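Local coordinates for protein fructosyl amine: oxygen oxidoreductase (Aspergillus fumigatus, PDB 3DJE) that oxidatively deglycates fructosyl amines (Amadori products) with molecular oxygen, using a bound FAD cofactor, at residues V33-Y39 against V176-T182; P183-T189 against A200-D204. All coordinates share one frame; numbering follows the deposited sequence.

In the fold
Contacts 1 and 2 show how one nucleotide-binding fold holds two parts of one cofactor with different chemistry. Contact 1 pairs two parallel strands at an edge of the six-stranded Rossmann-type sheet, with strand 33-37 largely buried and strand 177-180 outermost. Contact 2 follows in the chain as the start of the hairpin 187-193/196-202, part of a small antiparallel sheet whose outer residues reach the surface. FAD spans both: in contact 1 a carboxylate holds the ribose hydroxyls, whereas in contact 2 backbone atoms read the adenine edge. Leu36 joins them directly, its CD1 lying 3.7 Å from both Val187 CG2 and Thr202 CG2.

Contact 1. Residues V33-Y39 against V176-T182; sequences VTVLDPY and VKFVTGT. With FAD (flavin-adenine dinucleotide), chain C.
Val35 and Phe178 project as neighbours from the same face of the Rossmann-type sheet, across two of its parallel strands. Val35 rests over one face of the Phe178 ring, where its CG2 stands 4.1 Å above the ring plane toward the rim; the same methyl meets Val176 CG1 at 3.7 Å. Val176 CG1 also touches Val33 CG1, at 4.0 Å. Helices 16-27 and 160-173 cover this side. On the other side, Leu36 sends CD2 alongside Val179 to within 3.7 Å of its CB, while Thr34 and Val179 touch through methyl groups.

Backbone bonds bind the strands in register, from Lys177 N to Val33 O up to Asp37 N to Val179 O. Beyond the strands, Thr182 OG1 donates to Pro38 O in the carbonyl plane. The Pro38 ring turns to the cofactor, its CD 3.2 Å from N3A of the FAD adenine.

Asp37 does what the acid ending the second strand does in such dinucleotide folds. With CG anti to the backbone N (chi1 -162°), the carboxylate reaches toward the ribose. Its OD2 also takes the amide of Ala14. The anti lone pair of OD1 accepts from Tyr39 N, making an Asx turn, while FAD O2B and O3B donate to Asp37 OD1 and OD2, each at 2.7 Å.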
loop_
_atom_site.group_PDB
_atom_site.type_symbol
_atom_site.label_atom_id
_atom_site.label_comp_id
_atom_site.label_asym_id
_atom_site.label_seq_id
_atom_site.Cartn_x
_atom_site.Cartn_y
_atom_site.Cartn_z
ATOM N N VAL A 33 -17.425 -17.918 3.755
ATOM C CA VAL A 33 -16.910 -16.558 3.514
ATOM C C VAL A 33 -17.038 -16.244 2.034
ATOM O O VAL A 33 -16.672 -17.067 1.186
ATOM C CB VAL A 33 -15.411 -16.471 3.909
ATOM C CG1 VAL A 33 -14.858 -15.058 3.669
ATOM C CG2 VAL A 33 -15.207 -16.910 5.369
ATOM N N THR A 34 -17.563 -15.054 1.730
ATOM C CA THR A 34 -17.659 -14.589 0.349
ATOM C C THR A 34 -16.922 -13.265 0.219
ATOM O O THR A 34 -17.064 -12.385 1.073
ATOM C CB THR A 34 -19.132 -14.406 -0.082
ATOM O OG1 THR A 34 -19.823 -15.657 0.045
ATOM C CG2 THR A 34 -19.228 -13.965 -1.535
ATOM N N VAL A 35 -16.137 -13.130 -0.844
ATOM C CA VAL A 35 -15.424 -11.880 -1.113
ATOM C C VAL A 35 -15.915 -11.302 -2.434
ATOM O O VAL A 35 -15.977 -12.024 -3.444
ATOM C CB VAL A 35 -13.883 -12.091 -1.183
ATOM C CG1 VAL A 35 -13.156 -10.735 -1.312
ATOM C CG2 VAL A 35 -13.365 -12.831 0.057
ATOM N N LEU A 36 -16.207 -9.998 -2.422
ATOM C CA LEU A 36 -16.713 -9.281 -3.607
ATOM C C LEU A 36 -15.721 -8.235 -4.092
ATOM O O LEU A 36 -15.249 -7.416 -3.308
ATOM C CB LEU A 36 -18.024 -8.550 -3.260
ATOM C CG LEU A 36 -19.191 -9.388 -2.734
ATOM C CD1 LEU A 36 -20.316 -8.454 -2.274
ATOM C CD2 LEU A 36 -19.688 -10.364 -3.788
ATOM N N ASP A 37 -15.443 -8.227 -5.389
ATOM C CA ASP A 37 -14.550 -7.196 -5.958
ATOM C C ASP A 37 -14.928 -6.951 -7.428
ATOM O O ASP A 37 -15.194 -7.903 -8.139
ATOM C CB ASP A 37 -13.098 -7.681 -5.843
ATOM C CG ASP A 37 -12.074 -6.565 -5.990
ATOM O OD1 ASP A 37 -11.964 -5.986 -7.095
ATOM O OD2 ASP A 37 -11.372 -6.263 -5.001
ATOM N N PRO A 38 -14.948 -5.674 -7.878
ATOM C CA PRO A 38 -15.316 -5.338 -9.256
ATOM C C PRO A 38 -14.274 -5.743 -10.307
ATOM O O PRO A 38 -14.569 -5.686 -11.510
ATOM C CB PRO A 38 -15.472 -3.807 -9.221
ATOM C CG PRO A 38 -14.625 -3.351 -8.107
ATOM C CD PRO A 38 -14.672 -4.472 -7.078
ATOM N N TYR A 39 -13.088 -6.159 -9.862
ATOM C CA TYR A 39 -12.038 -6.633 -10.773
ATOM C C TYR A 39 -11.645 -8.086 -10.469
ATOM O O TYR A 39 -11.709 -8.509 -9.318
ATOM C CB TYR A 39 -10.792 -5.746 -10.677
ATOM C CG TYR A 39 -10.979 -4.338 -11.189
ATOM C CD1 TYR A 39 -10.510 -3.971 -12.451
ATOM C CD2 TYR A 39 -11.613 -3.369 -10.412
ATOM C CE1 TYR A 39 -10.683 -2.666 -12.932
ATOM C CE2 TYR A 39 -11.806 -2.058 -10.893
ATOM C CZ TYR A 39 -11.329 -1.725 -12.150
ATOM O OH TYR A 39 -11.497 -0.436 -12.626
ATOM N N VAL A 176 -13.114 -20.317 0.532
ATOM C CA VAL A 176 -13.604 -18.945 0.362
ATOM C C VAL A 176 -14.113 -18.747 -1.072
ATOM O O VAL A 176 -13.470 -19.173 -2.052
ATOM C CB VAL A 176 -12.522 -17.896 0.724
ATOM C CG1 VAL A 176 -13.013 -16.455 0.421
ATOM C CG2 VAL A 176 -12.095 -18.037 2.194
ATOM N N LYS A 177 -15.283 -18.121 -1.165
ATOM C CA LYS A 177 -15.930 -17.802 -2.433
ATOM C C LYS A 177 -15.465 -16.422 -2.876
ATOM O O LYS A 177 -15.626 -15.450 -2.145
ATOM C CB LYS A 177 -17.449 -17.808 -2.242
ATOM C CG LYS A 177 -18.008 -19.157 -1.787
ATOM C CD LYS A 177 -19.305 -19.009 -0.983
ATOM C CE LYS A 177 -19.055 -18.845 0.521
ATOM N NZ LYS A 177 -18.059 -19.807 1.082
ATOM N N PHE A 178 -14.867 -16.340 -4.062
ATOM C CA PHE A 178 -14.526 -15.038 -4.638
ATOM C C PHE A 178 -15.470 -14.738 -5.775
ATOM O O PHE A 178 -15.517 -15.491 -6.755
ATOM C CB PHE A 178 -13.079 -14.987 -5.155
ATOM C CG PHE A 178 -12.049 -14.877 -4.068
ATOM C CD1 PHE A 178 -11.409 -13.661 -3.805
ATOM C CD2 PHE A 178 -11.717 -15.984 -3.302
ATOM C CE1 PHE A 178 -10.444 -13.560 -2.786
ATOM C CE2 PHE A 178 -10.761 -15.899 -2.282
ATOM C CZ PHE A 178 -10.123 -14.685 -2.019
ATOM N N VAL A 179 -16.202 -13.636 -5.647
ATOM C CA VAL A 179 -17.110 -13.177 -6.695
ATOM C C VAL A 179 -16.537 -11.872 -7.241
ATOM O O VAL A 179 -16.621 -10.825 -6.596
ATOM C CB VAL A 179 -18.556 -12.978 -6.170
ATOM C CG1 VAL A 179 -19.473 -12.501 -7.302
ATOM C CG2 VAL A 179 -19.078 -14.277 -5.527
ATOM N N THR A 180 -15.931 -11.961 -8.420
ATOM C CA THR A 180 -15.109 -10.872 -8.927
ATOM C C THR A 180 -15.511 -10.459 -10.330
ATOM O O THR A 180 -16.126 -11.241 -11.070
ATOM C CB THR A 180 -13.617 -11.247 -8.944
ATOM O OG1 THR A 180 -13.411 -12.351 -9.836
ATOM C CG2 THR A 180 -13.115 -11.577 -7.542
ATOM N N GLY A 181 -15.150 -9.236 -10.690
ATOM C CA GLY A 181 -15.544 -8.697 -11.974
ATOM C C GLY A 181 -16.744 -7.791 -11.844
ATOM O O GLY A 181 -17.378 -7.706 -10.796
ATOM N N THR A 182 -17.035 -7.087 -12.924
ATOM C CA THR A 182 -18.152 -6.167 -12.970
ATOM C C THR A 182 -19.161 -6.710 -13.996
ATOM O O THR A 182 -18.766 -7.095 -15.114
ATOM C CB THR A 182 -17.652 -4.740 -13.335
ATOM O OG1 THR A 182 -16.786 -4.246 -12.295
ATOM C CG2 THR A 182 -18.804 -3.778 -13.520
HETATM P PA FAD C . -6.292 -2.331 -2.021
HETATM O O1A FAD C . -5.291 -3.402 -2.053
HETATM O O2A FAD C . -6.157 -1.197 -2.987
HETATM O O5B FAD C . -7.677 -3.076 -2.186
HETATM C C5B FAD C . -8.921 -2.384 -2.328
HETATM C C4B FAD C . -9.874 -3.336 -3.062
HETATM O O4B FAD C . -11.151 -2.678 -2.964
HETATM C C3B FAD C . -9.485 -3.357 -4.559
HETATM O O3B FAD C . -9.162 -4.689 -4.992
HETATM C C2B FAD C . -10.765 -2.830 -5.227
HETATM O O2B FAD C . -11.065 -3.519 -6.481
HETATM C C1B FAD C . -11.831 -3.065 -4.120
HETATM N N9A FAD C . -13.049 -2.274 -4.477
HETATM C C8A FAD C . -13.123 -1.029 -4.992
HETATM N N7A FAD C . -14.419 -0.727 -5.218
HETATM C C5A FAD C . -15.155 -1.784 -4.846
HETATM C C6A FAD C . -16.526 -2.064 -4.859
HETATM N N6A FAD C . -17.403 -1.150 -5.336
HETATM N N1A FAD C . -16.947 -3.259 -4.401
HETATM C C2A FAD C . -16.086 -4.173 -3.938
HETATM N N3A FAD C . -14.770 -3.940 -3.916
HETATM C C4A FAD C . -14.291 -2.755 -4.365
HETATM N N1 FAD C . 3.063 -0.511 1.091
HETATM C C2 FAD C . 4.154 -1.196 1.622
HETATM O O2 FAD C . 4.056 -1.864 2.653
HETATM N N3 FAD C . 5.385 -1.114 0.969
HETATM C C4 FAD C . 5.553 -0.359 -0.187
HETATM O O4 FAD C . 6.659 -0.313 -0.741
HETATM C C4X FAD C . 4.451 0.341 -0.700
HETATM N N5 FAD C . 4.588 1.121 -1.847
HETATM C C5X FAD C . 3.453 1.664 -2.444
HETATM C C6 FAD C . 3.580 2.258 -3.696
HETATM C C7 FAD C . 2.461 2.769 -4.342
HETATM C C7M FAD C . 2.666 3.434 -5.711
HETATM C C8 FAD C . 1.203 2.667 -3.752
HETATM C C8M FAD C . -0.050 3.168 -4.510
HETATM C C9 FAD C . 1.079 2.052 -2.498
HETATM C C9A FAD C . 2.203 1.535 -1.842
HETATM N N10 FAD C . 2.113 0.925 -0.576
HETATM C C10 FAD C . 3.219 0.254 -0.055
HETATM C "C1'" FAD C . 0.859 0.971 0.190
HETATM C "C2'" FAD C . 0.062 -0.314 -0.038
HETATM O "O2'" FAD C . 0.108 -0.678 -1.435
HETATM C "C3'" FAD C . -1.380 -0.094 0.409
HETATM O "O3'" FAD C . -1.382 0.532 1.709
HETATM C "C4'" FAD C . -2.157 -1.410 0.527
HETATM O "O4'" FAD C . -1.946 -2.253 -0.605
HETATM C "C5'" FAD C . -3.652 -1.092 0.644
HETATM O "O5'" FAD C . -4.393 -2.312 0.813
HETATM P P FAD C . -5.995 -2.276 0.882
HETATM O O1P FAD C . -6.413 -1.295 1.928
HETATM O O2P FAD C . -6.422 -3.687 0.962
HETATM O O3P FAD C . -6.454 -1.700 -0.547
HETATM O O HOH W 1 -15.709 -19.930 2.988
#

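Contact 2. Residues P183-T189 against A200-D204; sequences PQGRVVT and AVTAD. Unlike the reference sequence in segment 200-204: Ala203 (reference Gly). With FAD (flavin-adenine dinucleotide), chain C.
Val188 N reaches Val201 O at 2.8 Å and Val201 N reaches Thr189 O at 2.9 Å, both nearly straight; Ala203 N meets Arg186 O with a more bent N-H...O angle of 134°. These three backbone hydrogen bonds tie the segments together. Two residues, Val188 and Thr189, are set opposite the single Val201, so the register slips by one residue, a classic beta bulge. Before it, Pro183 to Arg186 form a type I turn that follows a cis peptide bond.

Apolar contacts fill in around this frame. Val188 CG1, anti to the carbonyl carbon at chi1 -61°, approaches Ala203 CB at 3.7 Å, while its CG2 branch meets Val201 CG1. Ala203, which differs from the reference sequence, also meets the Pro183 ring through its CB. Thr189 runs beside Val201, its CG2 against Val201 CB and CG2. On the inner side Val187 CG1 packs on Ala200 CB at 3.9 Å.

Polar side chains gather at the turn. Thr202 OG1 accepts from Trp208 NE1 and also closes on Asp204 OD1, though the exact length of that approach is doubtful. Thr202 CG2 is turned to Gln184 O, 3.4 Å away. That carbonyl takes one hydrogen of a water whose other goes to Asp204 OD2, so the water bridges the segments.

A further pair of bonds goes to the cofactor, at the start of the bulged hairpin. Val187 N donates to FAD N1A and Val187 O accepts from FAD N6A, each at 3.1 Å, while Arg186 NH1 passes near N6A. Such reading of the adenine edge by the backbone N and O of one residue, beside a three-stranded antiparallel sheet, is characteristic of the adenine site in Rossmann-type FAD-binding domains.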
loop_
_atom_site.group_PDB
_atom_site.type_symbol
_atom_site.label_atom_id
_atom_site.label_comp_id
_atom_site.label_asym_id
_atom_site.label_seq_id
_atom_site.Cartn_x
_atom_site.Cartn_y
_atom_site.Cartn_z
ATOM N N PRO A 183 -20.463 -6.720 -13.646
ATOM C CA PRO A 183 -21.087 -6.149 -12.443
ATOM C C PRO A 183 -21.162 -7.026 -11.196
ATOM O O PRO A 183 -21.495 -6.499 -10.133
ATOM C CB PRO A 183 -22.523 -5.868 -12.913
ATOM C CG PRO A 183 -22.802 -6.995 -13.876
ATOM C CD PRO A 183 -21.472 -7.297 -14.559
ATOM N N GLN A 184 -20.882 -8.323 -11.315
ATOM C CA GLN A 184 -21.175 -9.290 -10.232
ATOM C C GLN A 184 -20.480 -9.001 -8.894
ATOM O O GLN A 184 -21.020 -9.325 -7.840
ATOM C CB GLN A 184 -20.907 -10.740 -10.671
ATOM C CG GLN A 184 -19.472 -11.008 -11.173
ATOM C CD GLN A 184 -19.267 -10.651 -12.662
ATOM O OE1 GLN A 184 -20.159 -10.096 -13.322
ATOM N NE2 GLN A 184 -18.081 -10.973 -13.193
ATOM N N GLY A 185 -19.294 -8.404 -8.945
ATOM C CA GLY A 185 -18.537 -8.128 -7.718
ATOM C C GLY A 185 -18.444 -6.663 -7.335
ATOM O O GLY A 185 -17.736 -6.323 -6.391
ATOM N N ARG A 186 -19.141 -5.787 -8.068
ATOM C CA ARG A 186 -19.093 -4.360 -7.782
ATOM C C ARG A 186 -20.183 -4.011 -6.779
ATOM O O ARG A 186 -21.372 -3.949 -7.128
ATOM C CB ARG A 186 -19.243 -3.506 -9.057
ATOM C CG ARG A 186 -19.346 -2.012 -8.756
ATOM C CD ARG A 186 -19.160 -1.114 -9.983
ATOM N NE ARG A 186 -17.744 -0.948 -10.323
ATOM C CZ ARG A 186 -16.869 -0.230 -9.615
ATOM N NH1 ARG A 186 -17.256 0.396 -8.498
ATOM N NH2 ARG A 186 -15.600 -0.145 -10.010
ATOM N N VAL A 187 -19.789 -3.773 -5.535
ATOM C CA VAL A 187 -20.779 -3.378 -4.527
ATOM C C VAL A 187 -21.273 -1.971 -4.846
ATOM O O VAL A 187 -20.470 -1.068 -5.121
ATOM C CB VAL A 187 -20.189 -3.411 -3.102
ATOM C CG1 VAL A 187 -21.153 -2.788 -2.118
ATOM C CG2 VAL A 187 -19.874 -4.853 -2.690
ATOM N N VAL A 188 -22.595 -1.786 -4.794
ATOM C CA VAL A 188 -23.180 -0.461 -5.055
ATOM C C VAL A 188 -23.706 0.220 -3.798
ATOM O O VAL A 188 -23.839 1.448 -3.764
ATOM C CB VAL A 188 -24.281 -0.471 -6.149
ATOM C CG1 VAL A 188 -23.685 -0.941 -7.493
ATOM C CG2 VAL A 188 -25.480 -1.319 -5.720
ATOM N N THR A 189 -24.030 -0.586 -2.787
ATOM C CA THR A 189 -24.375 -0.069 -1.458
ATOM C C THR A 189 -24.269 -1.179 -0.437
ATOM O O THR A 189 -24.420 -2.342 -0.773
ATOM C CB THR A 189 -25.816 0.516 -1.411
ATOM O OG1 THR A 189 -26.041 1.137 -0.135
ATOM C CG2 THR A 189 -26.874 -0.561 -1.663
ATOM N N ALA A 200 -24.398 -6.534 1.581
ATOM C CA ALA A 200 -24.171 -5.616 0.451
ATOM C C ALA A 200 -25.021 -5.971 -0.753
ATOM O O ALA A 200 -25.475 -7.107 -0.897
ATOM C CB ALA A 200 -22.703 -5.638 0.033
ATOM N N VAL A 201 -25.207 -4.991 -1.625
ATOM C CA VAL A 201 -25.870 -5.236 -2.912
ATOM C C VAL A 201 -24.852 -4.971 -4.009
ATOM O O VAL A 201 -24.168 -3.941 -3.976
ATOM C CB VAL A 201 -27.072 -4.303 -3.113
ATOM C CG1 VAL A 201 -27.777 -4.607 -4.439
ATOM C CG2 VAL A 201 -28.052 -4.420 -1.945
ATOM N N THR A 202 -24.769 -5.884 -4.985
ATOM C CA THR A 202 -23.851 -5.703 -6.121
ATOM C C THR A 202 -24.576 -5.137 -7.349
ATOM O O THR A 202 -25.814 -5.153 -7.398
ATOM C CB THR A 202 -23.082 -6.993 -6.465
ATOM O OG1 THR A 202 -24.000 -8.088 -6.556
ATOM C CG2 THR A 202 -22.066 -7.305 -5.356
ATOM N N ALA A 203 -23.804 -4.641 -8.315
ATOM C CA ALA A 203 -24.347 -3.918 -9.474
ATOM C C ALA A 203 -25.208 -4.778 -10.403
ATOM O O ALA A 203 -25.942 -4.222 -11.244
ATOM C CB ALA A 203 -23.222 -3.293 -10.269
ATOM N N ASP A 204 -25.073 -6.105 -10.304
ATOM C CA ASP A 204 -25.963 -7.047 -11.015
ATOM C C ASP A 204 -27.332 -7.188 -10.339
ATOM O O ASP A 204 -28.185 -7.975 -10.784
ATOM C CB ASP A 204 -25.312 -8.430 -11.178
ATOM C CG ASP A 204 -24.980 -9.089 -9.861
ATOM O OD1 ASP A 204 -25.016 -8.386 -8.811
ATOM O OD2 ASP A 204 -24.689 -10.321 -9.856
HETATM P PA FAD C . -6.292 -2.331 -2.021
HETATM O O1A FAD C . -5.291 -3.402 -2.053
HETATM O O2A FAD C . -6.157 -1.197 -2.987
HETATM O O5B FAD C . -7.677 -3.076 -2.186
HETATM C C5B FAD C . -8.921 -2.384 -2.328
HETATM C C4B FAD C . -9.874 -3.336 -3.062
HETATM O O4B FAD C . -11.151 -2.678 -2.964
HETATM C C3B FAD C . -9.485 -3.357 -4.559
HETATM O O3B FAD C . -9.162 -4.689 -4.992
HETATM C C2B FAD C . -10.765 -2.830 -5.227
HETATM O O2B FAD C . -11.065 -3.519 -6.481
HETATM C C1B FAD C . -11.831 -3.065 -4.120
HETATM N N9A FAD C . -13.049 -2.274 -4.477
HETATM C C8A FAD C . -13.123 -1.029 -4.992
HETATM N N7A FAD C . -14.419 -0.727 -5.218
HETATM C C5A FAD C . -15.155 -1.784 -4.846
HETATM C C6A FAD C . -16.526 -2.064 -4.859
HETATM N N6A FAD C . -17.403 -1.150 -5.336
HETATM N N1A FAD C . -16.947 -3.259 -4.401
HETATM C C2A FAD C . -16.086 -4.173 -3.938
HETATM N N3A FAD C . -14.770 -3.940 -3.916
HETATM C C4A FAD C . -14.291 -2.755 -4.365
HETATM N N1 FAD C . 3.063 -0.511 1.091
HETATM C C2 FAD C . 4.154 -1.196 1.622
HETATM O O2 FAD C . 4.056 -1.864 2.653
HETATM N N3 FAD C . 5.385 -1.114 0.969
HETATM C C4 FAD C . 5.553 -0.359 -0.187
HETATM O O4 FAD C . 6.659 -0.313 -0.741
HETATM C C4X FAD C . 4.451 0.341 -0.700
HETATM N N5 FAD C . 4.588 1.121 -1.847
HETATM C C5X FAD C . 3.453 1.664 -2.444
HETATM C C6 FAD C . 3.580 2.258 -3.696
HETATM C C7 FAD C . 2.461 2.769 -4.342
HETATM C C7M FAD C . 2.666 3.434 -5.711
HETATM C C8 FAD C . 1.203 2.667 -3.752
HETATM C C8M FAD C . -0.050 3.168 -4.510
HETATM C C9 FAD C . 1.079 2.052 -2.498
HETATM C C9A FAD C . 2.203 1.535 -1.842
HETATM N N10 FAD C . 2.113 0.925 -0.576
HETATM C C10 FAD C . 3.219 0.254 -0.055
HETATM C "C1'" FAD C . 0.859 0.971 0.190
HETATM C "C2'" FAD C . 0.062 -0.314 -0.038
HETATM O "O2'" FAD C . 0.108 -0.678 -1.435
HETATM C "C3'" FAD C . -1.380 -0.094 0.409
HETATM O "O3'" FAD C . -1.382 0.532 1.709
HETATM C "C4'" FAD C . -2.157 -1.410 0.527
HETATM O "O4'" FAD C . -1.946 -2.253 -0.605
HETATM C "C5'" FAD C . -3.652 -1.092 0.644
HETATM O "O5'" FAD C . -4.393 -2.312 0.813
HETATM P P FAD C . -5.995 -2.276 0.882
HETATM O O1P FAD C . -6.413 -1.295 1.928
HETATM O O2P FAD C . -6.422 -3.687 0.962
HETATM O O3P FAD C . -6.454 -1.700 -0.547
HETATM O O HOH W 2 -23.137 -10.980 -7.734
#